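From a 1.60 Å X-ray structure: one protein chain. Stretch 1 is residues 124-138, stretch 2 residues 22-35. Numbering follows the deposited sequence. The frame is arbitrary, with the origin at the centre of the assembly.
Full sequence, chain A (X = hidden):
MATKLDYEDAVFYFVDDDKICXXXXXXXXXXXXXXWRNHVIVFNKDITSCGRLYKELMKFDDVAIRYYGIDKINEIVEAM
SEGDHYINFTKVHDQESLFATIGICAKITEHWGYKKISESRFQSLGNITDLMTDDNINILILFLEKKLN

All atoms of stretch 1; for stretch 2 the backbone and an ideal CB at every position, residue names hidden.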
ATOM      1  N   SER A 124      11.876   4.462  -0.484  1.00 16.19           N
ATOM      2  CA  SER A 124      12.232   4.415  -1.894  1.00 17.43           C
ATOM      3  C   SER A 124      11.105   4.526  -2.906  1.00 16.68           C
ATOM      4  O   SER A 124      11.379   4.673  -4.098  1.00 18.14           O
ATOM      5  CB  SER A 124      13.100   3.188  -2.184  1.00 20.49           C
ATOM      6  OG  SER A 124      12.298   2.040  -2.215  1.00 17.98           O
ATOM      7  N   LEU A 125       9.835   4.482  -2.464  1.00 14.33           N
ATOM      8  CA  LEU A 125       8.725   4.314  -3.434  1.00 13.70           C
ATOM      9  C   LEU A 125       8.308   5.633  -4.076  1.00 15.19           C
ATOM     10  O   LEU A 125       7.705   5.624  -5.146  1.00 19.69           O
ATOM     11  CB  LEU A 125       7.483   3.726  -2.772  1.00 12.48           C
ATOM     12  CG  LEU A 125       7.512   2.229  -2.423  1.00 12.67           C
ATOM     13  CD1 LEU A 125       6.217   1.862  -1.702  1.00 16.36           C
ATOM     14  CD2 LEU A 125       7.687   1.338  -3.658  1.00 14.87           C
ATOM     15  N   GLY A 126       8.690   6.743  -3.453  1.00 15.26           N
ATOM     16  CA  GLY A 126       8.159   8.071  -3.793  1.00 14.33           C
ATOM     17  C   GLY A 126       7.362   8.635  -2.631  1.00 13.58           C
ATOM     18  O   GLY A 126       7.288   8.021  -1.567  1.00 14.41           O
ATOM     19  N   ASN A 127       6.795   9.823  -2.817  1.00 13.73           N
ATOM     20  CA  ASN A 127       6.204  10.588  -1.706  1.00 14.80           C
ATOM     21  C   ASN A 127       4.746  10.227  -1.548  1.00 12.88           C
ATOM     22  O   ASN A 127       3.957  10.394  -2.499  1.00 13.91           O
ATOM     23  CB  ASN A 127       6.303  12.091  -1.982  1.00 17.63           C
ATOM     24  CG  ASN A 127       7.727  12.598  -2.138  1.00 21.05           C
ATOM     25  OD1 ASN A 127       7.980  13.492  -2.959  1.00 29.32           O
ATOM     26  ND2 ASN A 127       8.636  12.122  -1.315  1.00 17.75           N
ATOM     27  N   ILE A 128       4.391   9.650  -0.398  1.00 14.49           N
ATOM     28  CA  ILE A 128       2.991   9.347  -0.143  1.00 12.89           C
ATOM     29  C   ILE A 128       2.145  10.604  -0.226  1.00 13.70           C
ATOM     30  O   ILE A 128       0.977  10.532  -0.617  1.00 14.78           O
ATOM     31  CB  ILE A 128       2.778   8.588   1.155  1.00 13.95           C
ATOM     32  CG1 ILE A 128       1.441   7.829   1.109  1.00 16.01           C
ATOM     33  CG2 ILE A 128       2.910   9.499   2.372  1.00 14.41           C
ATOM     34  CD1 ILE A 128       1.303   6.888   2.291  1.00 17.20           C
ATOM     35  N   THR A 129       2.714  11.738   0.157  1.00 14.12           N
ATOM     36  CA  THR A 129       1.920  12.988   0.139  1.00 16.15           C
ATOM     37  C   THR A 129       1.652  13.457  -1.303  1.00 16.82           C
ATOM     38  O   THR A 129       0.688  14.198  -1.573  1.00 21.09           O
ATOM     39  CB  THR A 129       2.544  14.118   0.965  1.00 19.36           C
ATOM     40  OG1 THR A 129       3.886  14.371   0.533  1.00 24.84           O
ATOM     41  CG2 THR A 129       2.547  13.778   2.413  1.00 20.80           C
ATOM     42  N   ASP A 130       2.459  12.996  -2.252  1.00 16.65           N
ATOM     43  CA  ASP A 130       2.175  13.280  -3.672  1.00 16.95           C
ATOM     44  C   ASP A 130       0.963  12.460  -4.149  1.00 17.93           C
ATOM     45  O   ASP A 130       0.140  12.932  -4.943  1.00 20.45           O
ATOM     46  CB  ASP A 130       3.386  12.975  -4.578  1.00 19.35           C
ATOM     47  CG  ASP A 130       4.490  14.027  -4.509  1.00 23.53           C
ATOM     48  OD1 ASP A 130       4.253  15.148  -4.003  1.00 25.43           O
ATOM     49  OD2 ASP A 130       5.620  13.707  -4.976  1.00 23.42           O
ATOM     50  N   LEU A 131       0.839  11.234  -3.650  1.00 13.96           N
ATOM     51  CA  LEU A 131      -0.229  10.328  -4.038  1.00 14.28           C
ATOM     52  C   LEU A 131      -1.515  10.722  -3.333  1.00 15.63           C
ATOM     53  O   LEU A 131      -2.600  10.804  -3.973  1.00 17.10           O
ATOM     54  CB  LEU A 131       0.139   8.889  -3.648  1.00 15.92           C
ATOM     55  CG  LEU A 131      -0.871   7.812  -4.069  1.00 15.22           C
ATOM     56  CD1 LEU A 131      -1.107   7.782  -5.593  1.00 16.85           C
ATOM     57  CD2 LEU A 131      -0.443   6.436  -3.594  1.00 16.15           C
HETATM   58  N   MSE A 132      -1.409  10.968  -2.029  1.00 14.85           N
HETATM   59  CA  MSE A 132      -2.606  11.128  -1.200  1.00 13.16           C
HETATM   60  C   MSE A 132      -2.923  12.616  -1.083  1.00 14.57           C
HETATM   61  O   MSE A 132      -2.880  13.202  -0.000  1.00 16.21           O
HETATM   62  CB  MSE A 132      -2.400  10.489   0.189  1.00 13.89           C
HETATM   63  CG  MSE A 132      -2.221   8.940   0.142  1.00 18.64           C
HETATM   64 SE   MSE A 132      -3.394   7.821  -1.026  0.60 17.35          SE
HETATM   65  CE  MSE A 132      -5.101   8.324  -0.271  1.00 15.83           C
ATOM     66  N   THR A 133      -3.294  13.220  -2.210  1.00 15.00           N
ATOM     67  CA  THR A 133      -3.875  14.576  -2.215  1.00 14.02           C
ATOM     68  C   THR A 133      -5.176  14.545  -1.422  1.00 14.30           C
ATOM     69  O   THR A 133      -5.772  13.474  -1.226  1.00 12.84           O
ATOM     70  CB  THR A 133      -4.261  14.995  -3.655  1.00 13.65           C
ATOM     71  OG1 THR A 133      -5.164  14.027  -4.217  1.00 14.26           O
ATOM     72  CG2 THR A 133      -3.036  15.045  -4.546  1.00 19.08           C
ATOM     73  N   ASP A 134      -5.721  15.722  -1.108  1.00 14.42           N
ATOM     74  CA  ASP A 134      -7.016  15.737  -0.399  1.00 15.03           C
ATOM     75  C   ASP A 134      -8.117  15.025  -1.197  1.00 14.47           C
ATOM     76  O   ASP A 134      -8.924  14.284  -0.636  1.00 12.19           O
ATOM     77  CB  ASP A 134      -7.416  17.181  -0.055  1.00 15.76           C
ATOM     78  CG  ASP A 134      -6.687  17.725   1.164  1.00 26.77           C
ATOM     79  OD1 ASP A 134      -6.302  16.915   2.031  1.00 33.42           O
ATOM     80  OD2 ASP A 134      -6.488  18.966   1.253  1.00 32.04           O
ATOM     81  N   ASP A 135      -8.109  15.157  -2.521  1.00 14.02           N
ATOM     82  CA  ASP A 135      -9.147  14.478  -3.299  1.00 14.78           C
ATOM     83  C   ASP A 135      -8.990  12.974  -3.246  1.00 13.79           C
ATOM     84  O   ASP A 135      -9.982  12.234  -3.127  1.00 12.35           O
ATOM     85  CB  ASP A 135      -9.181  14.971  -4.756  1.00 17.29           C
ATOM     86  CG  ASP A 135     -10.431  14.513  -5.522  1.00 17.18           C
ATOM     87  OD1 ASP A 135     -11.593  14.677  -5.054  1.00 20.69           O
ATOM     88  OD2 ASP A 135     -10.244  13.985  -6.640  1.00 21.21           O
ATOM     89  N   ASN A 136      -7.740  12.516  -3.316  1.00 11.98           N
ATOM     90  CA  ASN A 136      -7.528  11.083  -3.277  1.00 10.06           C
ATOM     91  C   ASN A 136      -7.866  10.500  -1.903  1.00  9.53           C
ATOM     92  O   ASN A 136      -8.369   9.399  -1.790  1.00 10.69           O
ATOM     93  CB  ASN A 136      -6.099  10.722  -3.715  1.00 11.15           C
ATOM     94  CG  ASN A 136      -5.952  10.800  -5.229  1.00 10.37           C
ATOM     95  OD1 ASN A 136      -6.962  10.719  -5.951  1.00 13.17           O
ATOM     96  ND2 ASN A 136      -4.730  10.923  -5.722  1.00 11.78           N
ATOM     97  N   ILE A 137      -7.494  11.223  -0.853  1.00 10.00           N
ATOM     98  CA  ILE A 137      -7.908  10.843   0.511  1.00  9.76           C
ATOM     99  C   ILE A 137      -9.420  10.697   0.595  1.00 11.17           C
ATOM    100  O   ILE A 137      -9.929   9.696   1.105  1.00  9.54           O
ATOM    101  CB  ILE A 137      -7.406  11.846   1.560  1.00 10.23           C
ATOM    102  CG1 ILE A 137      -5.889  11.730   1.650  1.00 12.01           C
ATOM    103  CG2 ILE A 137      -8.114  11.600   2.923  1.00  9.87           C
ATOM    104  CD1 ILE A 137      -5.277  12.807   2.536  1.00 14.77           C
ATOM    105  N   ASN A 138     -10.137  11.671   0.023  1.00 11.19           N
ATOM    106  CA  ASN A 138     -11.586  11.600   0.048  1.00 11.14           C
ATOM    107  C   ASN A 138     -12.151  10.438  -0.769  1.00 11.04           C
ATOM    108  O   ASN A 138     -13.075   9.756  -0.316  1.00 11.51           O
ATOM    109  CB  ASN A 138     -12.172  12.930  -0.396  1.00 13.05           C
ATOM    110  CG  ASN A 138     -12.009  14.003   0.701  1.00 20.20           C
ATOM    111  OD1 ASN A 138     -11.815  13.676   1.893  1.00 24.40           O
ATOM    112  ND2 ASN A 138     -12.046  15.260   0.313  1.00 23.51           N
ATOM    113  N   UNK A  22     -12.021   8.323   9.868  1.00 17.51           N
ATOM    114  CA  UNK A  22     -11.302   9.593  10.071  1.00 18.01           C
ATOM    115  C   UNK A  22     -10.428   9.809   8.877  1.00 15.45           C
ATOM    116  O   UNK A  22      -9.540   8.990   8.604  1.00 15.93           O
ATOM    117  CB  UNK A  22     -10.476   9.594  11.359  1.00 18.01           C
ATOM    118  N   UNK A  23     -10.663  10.894   8.144  1.00 13.56           N
ATOM    119  CA  UNK A  23      -9.813  11.130   6.980  1.00 13.99           C
ATOM    120  C   UNK A  23      -8.376  11.438   7.379  1.00 14.66           C
ATOM    121  O   UNK A  23      -7.448  11.165   6.598  1.00 16.29           O
ATOM    122  CB  UNK A  23     -10.376  12.279   6.141  1.00 13.99           C
ATOM    123  N   UNK A  24      -8.164  11.904   8.613  1.00 15.13           N
ATOM    124  CA  UNK A  24      -6.822  12.261   9.038  1.00 17.13           C
ATOM    125  C   UNK A  24      -5.984  11.021   9.359  1.00 16.68           C
ATOM    126  O   UNK A  24      -4.803  11.147   9.688  1.00 20.42           O
ATOM    127  CB  UNK A  24      -6.887  13.183  10.257  1.00 17.13           C
ATOM    128  N   UNK A  25      -6.592   9.842   9.259  1.00 14.62           N
ATOM    129  CA  UNK A  25      -5.872   8.581   9.475  1.00 12.74           C
ATOM    130  C   UNK A  25      -5.517   7.863   8.179  1.00 10.94           C
ATOM    131  O   UNK A  25      -4.851   6.845   8.207  1.00 11.63           O
ATOM    132  CB  UNK A  25      -6.711   7.650  10.353  1.00 12.74           C
ATOM    133  N   UNK A  26      -5.974   8.398   7.050  1.00 10.58           N
ATOM    134  CA  UNK A  26      -5.870   7.683   5.792  1.00  9.13           C
ATOM    135  C   UNK A  26      -4.416   7.512   5.337  1.00  8.83           C
ATOM    136  O   UNK A  26      -4.030   6.408   4.926  1.00  9.25           O
ATOM    137  CB  UNK A  26      -6.671   8.417   4.715  1.00  9.13           C
ATOM    138  N   UNK A  27      -3.627   8.574   5.420  1.00  9.01           N
ATOM    139  CA  UNK A  27      -2.198   8.467   5.039  1.00  9.04           C
ATOM    140  C   UNK A  27      -1.474   7.455   5.930  1.00  9.41           C
ATOM    141  O   UNK A  27      -0.694   6.617   5.436  1.00 10.27           O
ATOM    142  CB  UNK A  27      -1.510   9.830   5.137  1.00  9.04           C
ATOM    143  N   UNK A  28      -1.719   7.538   7.236  1.00  9.96           N
ATOM    144  CA  UNK A  28      -1.075   6.594   8.159  1.00  9.29           C
ATOM    145  C   UNK A  28      -1.467   5.166   7.806  1.00  8.60           C
ATOM    146  O   UNK A  28      -0.622   4.243   7.858  1.00  9.08           O
ATOM    147  CB  UNK A  28      -1.455   6.904   9.608  1.00  9.29           C
ATOM    148  N   UNK A  29      -2.744   4.951   7.481  1.00  8.76           N
ATOM    149  CA  UNK A  29      -3.226   3.617   7.171  1.00  7.68           C
ATOM    150  C   UNK A  29      -2.505   3.082   5.908  1.00  6.40           C
ATOM    151  O   UNK A  29      -2.051   1.935   5.858  1.00  7.99           O
ATOM    152  CB  UNK A  29      -4.743   3.633   6.971  1.00  7.68           C
ATOM    153  N   UNK A  30      -2.430   3.873   4.843  1.00  6.94           N
ATOM    154  CA  UNK A  30      -1.840   3.331   3.618  1.00  8.60           C
ATOM    155  C   UNK A  30      -0.344   3.102   3.829  1.00  8.76           C
ATOM    156  O   UNK A  30       0.182   2.065   3.393  1.00  8.74           O
ATOM    157  CB  UNK A  30      -2.079   4.271   2.435  1.00  8.60           C
ATOM    158  N   UNK A  31       0.331   4.012   4.533  1.00  7.86           N
ATOM    159  CA  UNK A  31       1.761   3.842   4.807  1.00  9.51           C
ATOM    160  C   UNK A  31       1.956   2.516   5.555  1.00  9.82           C
ATOM    161  O   UNK A  31       2.788   1.682   5.170  1.00  9.15           O
ATOM    162  CB  UNK A  31       2.312   5.017   5.618  1.00  9.51           C
ATOM    163  N   UNK A  32       1.198   2.316   6.638  1.00  8.25           N
ATOM    164  CA  UNK A  32       1.370   1.098   7.441  1.00  8.10           C
ATOM    165  C   UNK A  32       1.079  -0.161   6.628  1.00  6.25           C
ATOM    166  O   UNK A  32       1.751  -1.191   6.798  1.00  8.91           O
ATOM    167  CB  UNK A  32       0.459   1.142   8.669  1.00  8.10           C
ATOM    168  N   UNK A  33      -0.033  -0.142   5.886  1.00  6.80           N
ATOM    169  CA  UNK A  33      -0.496  -1.288   5.143  1.00  6.75           C
ATOM    170  C   UNK A  33       0.598  -1.687   4.116  1.00  7.81           C
ATOM    171  O   UNK A  33       0.868  -2.902   3.928  1.00  6.52           O
ATOM    172  CB  UNK A  33      -1.828  -0.981   4.456  1.00  6.75           C
ATOM    173  N   UNK A  34       1.163  -0.710   3.396  1.00  7.12           N
ATOM    174  CA  UNK A  34       2.194  -1.049   2.410  1.00  7.53           C
ATOM    175  C   UNK A  34       3.411  -1.682   3.117  1.00  9.22           C
ATOM    176  O   UNK A  34       3.993  -2.686   2.632  1.00  9.65           O
ATOM    177  CB  UNK A  34       2.615   0.196   1.626  1.00  7.53           C
ATOM    178  N   UNK A  35       3.754  -1.168   4.293  1.00  7.84           N
ATOM    179  CA  UNK A  35       4.814  -1.843   5.079  1.00  7.93           C
ATOM    180  C   UNK A  35       4.412  -3.265   5.506  1.00  8.14           C
ATOM    181  O   UNK A  35       5.169  -4.233   5.371  1.00  7.72           O
ATOM    182  CB  UNK A  35       5.148  -1.016   6.322  1.00  7.93           C
TER

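Position 22 precedes the helical run, and its ideal CB has nothing of stretch 1 within 5.5 Å; many residues would fit, and it is S22.

At position 23 CA-to-CB points toward stretch 1, with the ideal CB 4.0 Å from I137 CG2 and 4.7 Å from N138 OD1. Beyond lie the carboxylate of D134 and that amide oxygen, both acceptors, so a long donor, lysine or arginine, would suit best, although glutamine could also serve. The residue is R23. Its NE donates to N138 OD1 (2.8 Å) almost linearly, and its NH2 forms a salt bridge with D134 OD1 (3.2 Å). Both acceptors sit near the guanidinium plane, leaving one face free to lie over I137 CG2, 3.7 Å from R23 NH2.

Position 24 points away and position 25 is out of reach; small or polar residues are plausible at both, and they are D24 and S25.

Position 26 opens the regular helix and points toward stretch 1, its ideal CB 3.9 Å from I137 CG2 and 5.2 Å from M132 CE. Such surroundings call for an aliphatic side chain: valine, leucine or isoleucine. I26 packs its CB against I137 CG2 (3.9 Å) and its CG2 against the selenomethionine M132 CE (3.8 Å).

At position 27 the bond runs sideways, yet the ideal CB lies 5.0 Å from I128 CD1, 5.1 Å from M132 CB and 5.5 Å from I137 CD1, a gap that leucine, isoleucine or methionine could fill. I27 bends its end inward: CG2 meets I128 CG2 at 3.8 Å, CG1 meets M132 CB at 3.7 Å, and CD1 meets I137 CD1 at 4.0 Å.

Position 28 points away and 29 sideways, neither with stretch 1 near its ideal CB, so stretch 1 dictates nothing; they are D28 and L29.

One turn after 26, position 30 again points toward stretch 1, its ideal CB 4.3 Å from I128 CD1 and 5.1 Å from M132 SE. An apolar residue is expected, and I30 places CG2 4.1 Å from I128 CD1.

Position 31 points sideways, with I128 CD1 only 3.9 Å from its ideal CB. Several residues could offer a methylene here; in D31, CB lies 4.0 Å from I128 CD1, while the carboxylate is hydrogen-bonded elsewhere in the structure.

Positions 32 and 33 are out of reach and unconstrained by stretch 1: E32 and Y33.

Position 34 points toward L125, whose CD1 is 5.2 Å from the ideal CB, leaving space for a branched or longer aliphatic chain. I34 fills it, CG2 reaching L125 CD1 at 3.9 Å.

Position 35 is out of reach, so many residues would fit; it is T35.

Stretch 2, residues 22-35: SRDSIIDLIDEYIT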
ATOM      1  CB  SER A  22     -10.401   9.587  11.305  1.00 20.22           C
ATOM      2  OG  SER A  22     -11.183   9.447  12.466  1.00 26.96           O
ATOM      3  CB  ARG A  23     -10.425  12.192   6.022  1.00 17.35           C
ATOM      4  CG  ARG A  23     -10.310  13.586   6.514  1.00 19.87           C
ATOM      5  CD  ARG A  23     -11.091  14.538   5.596  1.00 23.77           C
ATOM      6  NE  ARG A  23     -10.539  14.610   4.242  1.00 25.69           N
ATOM      7  CZ  ARG A  23      -9.381  15.190   3.923  1.00 26.06           C
ATOM      8  NH1 ARG A  23      -8.622  15.722   4.876  1.00 27.44           N
ATOM      9  NH2 ARG A  23      -8.964  15.224   2.651  1.00 23.43           N
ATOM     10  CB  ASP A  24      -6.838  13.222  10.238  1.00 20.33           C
ATOM     11  CG  ASP A  24      -7.235  14.662   9.838  1.00 27.77           C
ATOM     12  OD1 ASP A  24      -7.227  15.047   8.627  1.00 27.29           O
ATOM     13  OD2 ASP A  24      -7.628  15.400  10.776  1.00 34.51           O
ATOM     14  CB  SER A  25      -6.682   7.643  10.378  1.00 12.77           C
ATOM     15  OG  SER A  25      -6.704   8.178  11.688  1.00 19.34           O
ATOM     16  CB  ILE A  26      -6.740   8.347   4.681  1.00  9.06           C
ATOM     17  CG1 ILE A  26      -8.214   8.047   4.925  1.00 10.27           C
ATOM     18  CG2 ILE A  26      -6.332   7.858   3.280  1.00 11.08           C
ATOM     19  CD1 ILE A  26      -8.672   6.607   4.587  1.00 12.70           C
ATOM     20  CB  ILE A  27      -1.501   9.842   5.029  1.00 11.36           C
ATOM     21  CG1 ILE A  27      -2.077  10.652   3.870  1.00 12.78           C
ATOM     22  CG2 ILE A  27       0.040   9.699   4.857  1.00 13.66           C
ATOM     23  CD1 ILE A  27      -1.512  12.078   3.740  1.00 17.24           C
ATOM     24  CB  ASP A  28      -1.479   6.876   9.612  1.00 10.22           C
ATOM     25  CG  ASP A  28      -0.909   8.171  10.149  1.00 14.04           C
ATOM     26  OD1 ASP A  28       0.185   8.624   9.724  1.00 18.99           O
ATOM     27  OD2 ASP A  28      -1.617   8.803  10.960  1.00 24.33           O
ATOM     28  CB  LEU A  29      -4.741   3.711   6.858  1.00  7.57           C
ATOM     29  CG  LEU A  29      -5.320   2.453   6.212  1.00  6.17           C
ATOM     30  CD1 LEU A  29      -5.208   1.186   7.066  1.00  9.85           C
ATOM     31  CD2 LEU A  29      -6.822   2.673   5.739  1.00  8.81           C
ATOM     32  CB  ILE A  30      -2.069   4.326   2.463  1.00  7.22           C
ATOM     33  CG1 ILE A  30      -3.586   4.393   2.161  1.00 11.08           C
ATOM     34  CG2 ILE A  30      -1.248   3.908   1.227  1.00 10.12           C
ATOM     35  CD1 ILE A  30      -4.192   3.057   1.734  1.00 12.74           C
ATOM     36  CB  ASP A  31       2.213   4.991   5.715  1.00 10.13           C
ATOM     37  CG  ASP A  31       3.699   5.005   5.976  1.00 11.67           C
ATOM     38  OD1 ASP A  31       4.435   4.230   5.305  1.00 14.39           O
ATOM     39  OD2 ASP A  31       4.141   5.823   6.844  1.00 16.13           O
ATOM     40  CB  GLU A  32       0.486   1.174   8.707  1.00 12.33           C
ATOM     41  CG  GLU A  32       0.406  -0.027   9.526  1.00 16.83           C
ATOM     42  CD  GLU A  32      -0.586   0.200  10.646  1.00 12.07           C
ATOM     43  OE1 GLU A  32      -0.323   1.095  11.510  1.00 13.85           O
ATOM     44  OE2 GLU A  32      -1.641  -0.476  10.577  1.00 14.14           O
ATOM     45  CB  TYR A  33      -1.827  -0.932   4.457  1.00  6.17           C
ATOM     46  CG  TYR A  33      -2.193  -1.931   3.388  1.00  6.71           C
ATOM     47  CD1 TYR A  33      -2.588  -3.224   3.716  1.00  6.07           C
ATOM     48  CD2 TYR A  33      -2.053  -1.592   2.037  1.00  7.99           C
ATOM     49  CE1 TYR A  33      -2.838  -4.215   2.703  1.00  7.10           C
ATOM     50  CE2 TYR A  33      -2.332  -2.493   1.035  1.00  7.82           C
ATOM     51  CZ  TYR A  33      -2.674  -3.830   1.353  1.00  6.34           C
ATOM     52  OH  TYR A  33      -2.954  -4.768   0.373  1.00 10.97           O
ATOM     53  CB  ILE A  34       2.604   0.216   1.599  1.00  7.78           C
ATOM     54  CG1 ILE A  34       1.403   0.682   0.732  1.00  7.65           C
ATOM     55  CG2 ILE A  34       3.897  -0.069   0.789  1.00  9.88           C
ATOM     56  CD1 ILE A  34       0.849  -0.394  -0.222  1.00  8.97           C
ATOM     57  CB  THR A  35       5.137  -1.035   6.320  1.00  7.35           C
ATOM     58  OG1 THR A  35       5.710   0.209   5.913  1.00 10.35           O
ATOM     59  CG2 THR A  35       6.084  -1.837   7.249  1.00 10.09           C
TER
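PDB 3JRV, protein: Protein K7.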